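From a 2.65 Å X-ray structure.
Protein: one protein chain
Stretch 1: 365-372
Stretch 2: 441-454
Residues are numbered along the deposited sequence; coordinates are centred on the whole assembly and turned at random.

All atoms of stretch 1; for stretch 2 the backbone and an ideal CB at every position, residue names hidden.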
ATOM      1  N   GLN A 365     -12.300  -3.334 -10.832  1.00 64.57           N
ATOM      2  CA  GLN A 365     -11.296  -2.420 -11.366  1.00 63.82           C
ATOM      3  C   GLN A 365     -10.001  -2.419 -10.539  1.00 68.75           C
ATOM      4  O   GLN A 365      -8.944  -2.094 -11.078  1.00 69.22           O
ATOM      5  CB  GLN A 365     -11.884  -1.007 -11.441  1.00 64.59           C
ATOM      6  CG  GLN A 365     -11.385  -0.188 -12.630  1.00 72.79           C
ATOM      7  CD  GLN A 365     -11.878  -0.679 -13.980  1.00 81.89           C
ATOM      8  OE1 GLN A 365     -13.083  -0.830 -14.238  1.00 77.01           O
ATOM      9  NE2 GLN A 365     -10.948  -0.920 -14.881  1.00 71.83           N
ATOM     10  N   MET A 366     -10.089  -2.774  -9.239  1.00 64.75           N
ATOM     11  CA  MET A 366      -8.960  -2.855  -8.299  1.00 64.42           C
ATOM     12  C   MET A 366      -8.230  -4.219  -8.380  1.00 67.13           C
ATOM     13  O   MET A 366      -7.210  -4.422  -7.701  1.00 66.07           O
ATOM     14  CB  MET A 366      -9.455  -2.669  -6.865  1.00 66.77           C
ATOM     15  CG  MET A 366      -9.855  -1.280  -6.541  1.00 70.90           C
ATOM     16  SD  MET A 366     -10.697  -1.260  -4.961  1.00 75.61           S
ATOM     17  CE  MET A 366      -9.307  -1.412  -3.868  1.00 72.41           C
ATOM     18  N   GLY A 367      -8.786  -5.138  -9.164  1.00 62.02           N
ATOM     19  CA  GLY A 367      -8.229  -6.469  -9.333  1.00 61.72           C
ATOM     20  C   GLY A 367      -8.851  -7.482  -8.397  1.00 64.98           C
ATOM     21  O   GLY A 367      -8.280  -8.552  -8.174  1.00 65.11           O
ATOM     22  N   VAL A 368     -10.016  -7.143  -7.829  1.00 59.82           N
ATOM     23  CA  VAL A 368     -10.750  -8.033  -6.937  1.00 59.35           C
ATOM     24  C   VAL A 368     -11.655  -8.869  -7.847  1.00 65.24           C
ATOM     25  O   VAL A 368     -12.261  -8.321  -8.776  1.00 66.43           O
ATOM     26  CB  VAL A 368     -11.519  -7.232  -5.842  1.00 62.34           C
ATOM     27  CG1 VAL A 368     -12.551  -8.090  -5.122  1.00 61.96           C
ATOM     28  CG2 VAL A 368     -10.555  -6.608  -4.837  1.00 61.84           C
ATOM     29  N   ILE A 369     -11.683 -10.196  -7.641  1.00 61.95           N
ATOM     30  CA  ILE A 369     -12.525 -11.103  -8.431  1.00 61.87           C
ATOM     31  C   ILE A 369     -13.994 -10.879  -8.044  1.00 68.03           C
ATOM     32  O   ILE A 369     -14.404 -11.234  -6.935  1.00 67.59           O
ATOM     33  CB  ILE A 369     -12.100 -12.604  -8.314  1.00 64.22           C
ATOM     34  CG1 ILE A 369     -10.617 -12.825  -8.712  1.00 63.26           C
ATOM     35  CG2 ILE A 369     -13.059 -13.526  -9.107  1.00 64.78           C
ATOM     36  CD1 ILE A 369     -10.003 -14.122  -8.169  1.00 64.54           C
ATOM     37  N   VAL A 370     -14.756 -10.243  -8.943  1.00 66.33           N
ATOM     38  CA  VAL A 370     -16.184  -9.996  -8.758  1.00 67.44           C
ATOM     39  C   VAL A 370     -16.929 -10.847  -9.801  1.00 75.62           C
ATOM     40  O   VAL A 370     -17.063 -10.425 -10.955  1.00 75.80           O
ATOM     41  CB  VAL A 370     -16.580  -8.490  -8.787  1.00 71.04           C
ATOM     42  CG1 VAL A 370     -18.074  -8.306  -8.531  1.00 70.23           C
ATOM     43  CG2 VAL A 370     -15.770  -7.686  -7.774  1.00 71.07           C
ATOM     44  N   PRO A 371     -17.353 -12.080  -9.437  1.00 75.18           N
ATOM     45  CA  PRO A 371     -18.058 -12.935 -10.417  1.00 75.81           C
ATOM     46  C   PRO A 371     -19.323 -12.289 -10.987  1.00 81.91           C
ATOM     47  O   PRO A 371     -20.105 -11.696 -10.249  1.00 80.49           O
ATOM     48  CB  PRO A 371     -18.348 -14.224  -9.635  1.00 77.25           C
ATOM     49  CG  PRO A 371     -17.382 -14.202  -8.485  1.00 81.69           C
ATOM     50  CD  PRO A 371     -17.239 -12.752  -8.128  1.00 77.17           C
ATOM     51  N   GLY A 372     -19.473 -12.383 -12.307  1.00 81.81           N
ATOM     52  CA  GLY A 372     -20.585 -11.800 -13.052  1.00 82.92           C
ATOM     53  C   GLY A 372     -20.224 -10.460 -13.662  1.00 89.84           C
ATOM     54  O   GLY A 372     -21.010  -9.890 -14.426  1.00 90.05           O
ATOM     55  N   UNK A 441     -24.537 -13.989  -5.857  1.00104.31           N
ATOM     56  CA  UNK A 441     -23.264 -14.692  -5.678  1.00102.73           C
ATOM     57  C   UNK A 441     -22.315 -13.915  -4.778  1.00101.24           C
ATOM     58  O   UNK A 441     -22.055 -12.727  -5.016  1.00100.85           O
ATOM     59  CB  UNK A 441     -22.601 -14.944  -7.034  1.00102.73           C
ATOM     60  N   UNK A 442     -21.794 -14.596  -3.745  1.00 92.89           N
ATOM     61  CA  UNK A 442     -20.790 -14.028  -2.845  1.00 89.96           C
ATOM     62  C   UNK A 442     -19.436 -14.041  -3.565  1.00 86.88           C
ATOM     63  O   UNK A 442     -19.206 -14.891  -4.433  1.00 86.51           O
ATOM     64  CB  UNK A 442     -20.722 -14.806  -1.529  1.00 89.96           C
ATOM     65  N   UNK A 443     -18.548 -13.097  -3.213  1.00 78.06           N
ATOM     66  CA  UNK A 443     -17.208 -12.998  -3.804  1.00 75.23           C
ATOM     67  C   UNK A 443     -16.350 -14.172  -3.332  1.00 76.82           C
ATOM     68  O   UNK A 443     -16.601 -14.673  -2.241  1.00 76.72           O
ATOM     69  CB  UNK A 443     -16.546 -11.669  -3.436  1.00 75.23           C
ATOM     70  N   UNK A 444     -15.287 -14.583  -4.062  1.00 71.57           N
ATOM     71  CA  UNK A 444     -14.395 -15.629  -3.527  1.00 70.59           C
ATOM     72  C   UNK A 444     -13.656 -15.185  -2.246  1.00 71.49           C
ATOM     73  O   UNK A 444     -13.602 -13.990  -1.947  1.00 70.52           O
ATOM     74  CB  UNK A 444     -13.372 -16.026  -4.593  1.00 70.59           C
ATOM     75  N   UNK A 445     -13.090 -16.159  -1.497  1.00 67.26           N
ATOM     76  CA  UNK A 445     -12.329 -16.026  -0.233  1.00 66.21           C
ATOM     77  C   UNK A 445     -11.390 -14.805  -0.196  1.00 65.91           C
ATOM     78  O   UNK A 445     -10.898 -14.373  -1.241  1.00 63.96           O
ATOM     79  CB  UNK A 445     -11.503 -17.293  -0.002  1.00 66.21           C
ATOM     80  N   UNK A 446     -11.074 -14.322   1.026  1.00 60.05           N
ATOM     81  CA  UNK A 446     -10.105 -13.251   1.252  1.00 58.81           C
ATOM     82  C   UNK A 446      -8.734 -13.736   0.728  1.00 64.21           C
ATOM     83  O   UNK A 446      -8.040 -12.986   0.035  1.00 63.40           O
ATOM     84  CB  UNK A 446     -10.036 -12.872   2.733  1.00 58.81           C
ATOM     85  N   UNK A 447      -8.395 -15.019   1.007  1.00 61.95           N
ATOM     86  CA  UNK A 447      -7.135 -15.646   0.595  1.00 61.97           C
ATOM     87  C   UNK A 447      -6.995 -15.709  -0.943  1.00 66.53           C
ATOM     88  O   UNK A 447      -5.888 -15.505  -1.458  1.00 67.98           O
ATOM     89  CB  UNK A 447      -7.042 -17.055   1.184  1.00 61.97           C
ATOM     90  N   UNK A 448      -8.109 -15.940  -1.666  1.00 61.04           N
ATOM     91  CA  UNK A 448      -8.139 -15.966  -3.132  1.00 59.24           C
ATOM     92  C   UNK A 448      -7.886 -14.541  -3.656  1.00 62.09           C
ATOM     93  O   UNK A 448      -7.072 -14.353  -4.566  1.00 62.09           O
ATOM     94  CB  UNK A 448      -9.475 -16.508  -3.644  1.00 59.24           C
ATOM     95  N   UNK A 449      -8.581 -13.542  -3.059  1.00 57.72           N
ATOM     96  CA  UNK A 449      -8.469 -12.128  -3.420  1.00 57.33           C
ATOM     97  C   UNK A 449      -7.073 -11.628  -3.175  1.00 60.60           C
ATOM     98  O   UNK A 449      -6.572 -10.852  -3.980  1.00 60.89           O
ATOM     99  CB  UNK A 449      -9.473 -11.281  -2.636  1.00 57.33           C
ATOM    100  N   UNK A 450      -6.436 -12.090  -2.084  1.00 56.38           N
ATOM    101  CA  UNK A 450      -5.062 -11.724  -1.760  1.00 55.93           C
ATOM    102  C   UNK A 450      -4.103 -12.344  -2.780  1.00 62.56           C
ATOM    103  O   UNK A 450      -3.150 -11.674  -3.178  1.00 63.15           O
ATOM    104  CB  UNK A 450      -4.704 -12.173  -0.342  1.00 55.93           C
ATOM    105  N   UNK A 451      -4.373 -13.581  -3.252  1.00 59.36           N
ATOM    106  CA  UNK A 451      -3.516 -14.183  -4.272  1.00 59.46           C
ATOM    107  C   UNK A 451      -3.612 -13.425  -5.601  1.00 65.12           C
ATOM    108  O   UNK A 451      -2.581 -13.028  -6.152  1.00 65.44           O
ATOM    109  CB  UNK A 451      -3.893 -15.652  -4.477  1.00 59.46           C
ATOM    110  N   UNK A 452      -4.850 -13.226  -6.103  1.00 61.95           N
ATOM    111  CA  UNK A 452      -5.135 -12.525  -7.361  1.00 61.31           C
ATOM    112  C   UNK A 452      -4.580 -11.101  -7.388  1.00 64.69           C
ATOM    113  O   UNK A 452      -3.994 -10.708  -8.392  1.00 64.73           O
ATOM    114  CB  UNK A 452      -6.646 -12.485  -7.600  1.00 61.31           C
ATOM    115  N   UNK A 453      -4.731 -10.341  -6.288  1.00 60.88           N
ATOM    116  CA  UNK A 453      -4.199  -8.975  -6.202  1.00 59.70           C
ATOM    117  C   UNK A 453      -2.664  -8.949  -6.015  1.00 63.18           C
ATOM    118  O   UNK A 453      -2.032  -7.999  -6.456  1.00 63.32           O
ATOM    119  CB  UNK A 453      -4.872  -8.235  -5.044  1.00 59.70           C
ATOM    120  N   UNK A 454      -2.065  -9.974  -5.368  1.00 60.49           N
ATOM    121  CA  UNK A 454      -0.612 -10.025  -5.131  1.00 60.56           C
ATOM    122  C   UNK A 454       0.234 -10.219  -6.409  1.00 65.74           C
ATOM    123  O   UNK A 454       1.431  -9.912  -6.407  1.00 65.13           O
ATOM    124  CB  UNK A 454      -0.305 -11.162  -4.154  1.00 60.56           C
TER

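Stretch 2 approaches stretch 1 first as an extended segment and then, from 446, as a helix. At 441 the backbone is extended (phi/psi -62/128) and CA-to-CB points toward stretch 1, but the ideal CB lies 5.0 Å from Pro371 CB, too far to pack against it, and nothing specific is demanded; small, polar or charged residues would all serve. The nearest approach of the deposited Asp441 is OD2 to Pro371 O, 4.8 Å, which is no contact. Position 442 points away, with nothing of stretch 1 near its CB, so almost any residue fits; it is Ala442.

Position 443 is more telling. CA-to-CB runs sideways, and the ideal CB is 4.1 Å from Ile369 O and 4.9 Å from Pro371 CD. Beyond it lie the methyls of Val368 and Val370, an apolar surface suited to a branched aliphatic chain or methionine. Leu443, with chi1 m and chi2 t, brings its end nearer: CD2 sits 3.8 Å from Val370 CG2 and 4.0 Å from Pro371 CD.

At 444 the CB points toward stretch 1, 5.2 Å from Ile369 CG2. Phi of -64° is compatible with proline, though a small or medium apolar residue would also suit. Pro444 is found, its CG 3.8 Å from Ile369 CG2 and its CD 3.9 Å from Pro371 CD.

Positions 445 to 447 are out of reach. The first immediately precedes the helix, where Asn, Asp, Ser or Thr are common; Asn445 occupies it without a side-chain capping bond. Val446 and Ile447 follow, at positions on which stretch 1 places no demand.

At 448 the CB runs sideways, 5.1 Å from Ile369 CD1, leaving room for a small side chain with a methyl. Thr448 places CG2 3.9 Å from Ile369 CD1, while its hydroxyl is bonded elsewhere in the structure.

Position 449 also points sideways, yet the N and O of Ile369 lie within range of a longer side chain. One carrying both donor and acceptor could answer both, which favours glutamine. Gln449 does so: Ile369 N donates to Gln449 OE1 at 2.8 Å, and Gln449 NE2 donates to Ile369 O at 3.2 Å with a nearly straight angle of 178°.

Positions 450 and 451 are out of reach, so stretch 1 sets no preference; they are Leu450 and Tyr451.

At 452 the CB points toward stretch 1, 3.8 Å from Ile369 CD1 and 4.3 Å from Gly367 O. An apolar surface beside an acceptor suits a side chain combining bulk with a donor. His452 offers its ring face to Ile369 CG1, 3.8 Å from the ring centroid, while His452 ND1 donates at the edge to Gly367 O at 2.7 Å.

Position 453 faces the glycine, its CB 4.6 Å from Gly367 O; a small or beta-branched residue would fit. Thr453 sets CG2 3.3 Å from Gly367 O and turns OG1 back to Gln449 O at 2.7 Å. Position 454 is out of reach and would accept many residues; Ser454 hydrogen-bonds through OG to Tyr451 O at 2.7 Å.

Stretch 2, residues 441-454: DALPNVITQLYHTS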
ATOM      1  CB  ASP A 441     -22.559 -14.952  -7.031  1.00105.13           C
ATOM      2  CG  ASP A 441     -23.444 -15.468  -8.151  1.00119.85           C
ATOM      3  OD1 ASP A 441     -23.890 -16.642  -8.068  1.00121.20           O
ATOM      4  OD2 ASP A 441     -23.677 -14.706  -9.119  1.00125.48           O
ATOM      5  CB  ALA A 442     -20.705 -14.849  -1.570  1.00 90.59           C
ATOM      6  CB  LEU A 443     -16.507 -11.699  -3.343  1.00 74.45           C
ATOM      7  CG  LEU A 443     -17.137 -10.340  -3.641  1.00 77.68           C
ATOM      8  CD1 LEU A 443     -16.338  -9.242  -2.985  1.00 76.85           C
ATOM      9  CD2 LEU A 443     -17.212 -10.070  -5.125  1.00 79.41           C
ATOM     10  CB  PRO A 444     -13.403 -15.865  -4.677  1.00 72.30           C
ATOM     11  CG  PRO A 444     -14.047 -15.272  -5.882  1.00 76.74           C
ATOM     12  CD  PRO A 444     -14.817 -14.116  -5.380  1.00 72.72           C
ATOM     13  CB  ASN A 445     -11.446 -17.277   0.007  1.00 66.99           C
ATOM     14  CG  ASN A 445     -12.132 -18.600  -0.105  1.00113.47           C
ATOM     15  OD1 ASN A 445     -12.495 -19.222   0.899  1.00115.32           O
ATOM     16  ND2 ASN A 445     -12.309 -19.075  -1.332  1.00111.61           N
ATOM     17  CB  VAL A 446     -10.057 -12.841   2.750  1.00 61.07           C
ATOM     18  CG1 VAL A 446      -8.853 -11.949   3.064  1.00 60.10           C
ATOM     19  CG2 VAL A 446     -11.356 -12.164   3.177  1.00 60.72           C
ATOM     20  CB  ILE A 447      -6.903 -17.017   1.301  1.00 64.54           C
ATOM     21  CG1 ILE A 447      -5.432 -17.478   1.176  1.00 64.74           C
ATOM     22  CG2 ILE A 447      -7.888 -18.108   0.864  1.00 64.17           C
ATOM     23  CD1 ILE A 447      -4.408 -16.621   1.909  1.00 69.36           C
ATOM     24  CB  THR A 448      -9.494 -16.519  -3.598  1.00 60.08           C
ATOM     25  OG1 THR A 448      -9.667 -17.830  -3.070  1.00 57.76           O
ATOM     26  CG2 THR A 448      -9.642 -16.529  -5.112  1.00 54.56           C
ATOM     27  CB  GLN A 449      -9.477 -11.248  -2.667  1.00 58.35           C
ATOM     28  CG  GLN A 449     -10.942 -11.661  -2.796  1.00 66.77           C
ATOM     29  CD  GLN A 449     -11.578 -11.435  -4.145  1.00 72.23           C
ATOM     30  OE1 GLN A 449     -10.924 -11.117  -5.151  1.00 63.12           O
ATOM     31  NE2 GLN A 449     -12.888 -11.595  -4.183  1.00 57.15           N
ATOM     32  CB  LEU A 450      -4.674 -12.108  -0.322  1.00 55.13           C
ATOM     33  CG  LEU A 450      -5.357 -11.350   0.816  1.00 58.40           C
ATOM     34  CD1 LEU A 450      -5.164 -12.068   2.132  1.00 58.13           C
ATOM     35  CD2 LEU A 450      -4.883  -9.920   0.905  1.00 59.30           C
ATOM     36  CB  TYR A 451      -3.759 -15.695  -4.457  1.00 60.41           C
ATOM     37  CG  TYR A 451      -2.888 -16.282  -5.553  1.00 62.61           C
ATOM     38  CD1 TYR A 451      -1.550 -16.601  -5.315  1.00 64.10           C
ATOM     39  CD2 TYR A 451      -3.369 -16.424  -6.855  1.00 63.51           C
ATOM     40  CE1 TYR A 451      -0.728 -17.074  -6.334  1.00 64.25           C
ATOM     41  CE2 TYR A 451      -2.552 -16.889  -7.882  1.00 63.86           C
ATOM     42  CZ  TYR A 451      -1.236 -17.218  -7.615  1.00 70.69           C
ATOM     43  OH  TYR A 451      -0.445 -17.688  -8.628  1.00 73.08           O
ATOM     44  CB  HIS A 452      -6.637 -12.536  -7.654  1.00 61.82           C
ATOM     45  CG  HIS A 452      -6.977 -12.140  -9.053  1.00 64.78           C
ATOM     46  ND1 HIS A 452      -7.405 -10.867  -9.351  1.00 66.48           N
ATOM     47  CD2 HIS A 452      -6.939 -12.867 -10.193  1.00 66.27           C
ATOM     48  CE1 HIS A 452      -7.625 -10.856 -10.655  1.00 65.80           C
ATOM     49  NE2 HIS A 452      -7.355 -12.040 -11.204  1.00 66.04           N
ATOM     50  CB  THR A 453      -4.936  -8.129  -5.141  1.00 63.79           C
ATOM     51  OG1 THR A 453      -4.901  -8.785  -3.873  1.00 62.64           O
ATOM     52  CG2 THR A 453      -6.371  -7.799  -5.530  1.00 60.30           C
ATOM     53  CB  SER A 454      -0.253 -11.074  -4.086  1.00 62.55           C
ATOM     54  OG  SER A 454      -0.518 -12.391  -4.539  1.00 68.17           O
TER
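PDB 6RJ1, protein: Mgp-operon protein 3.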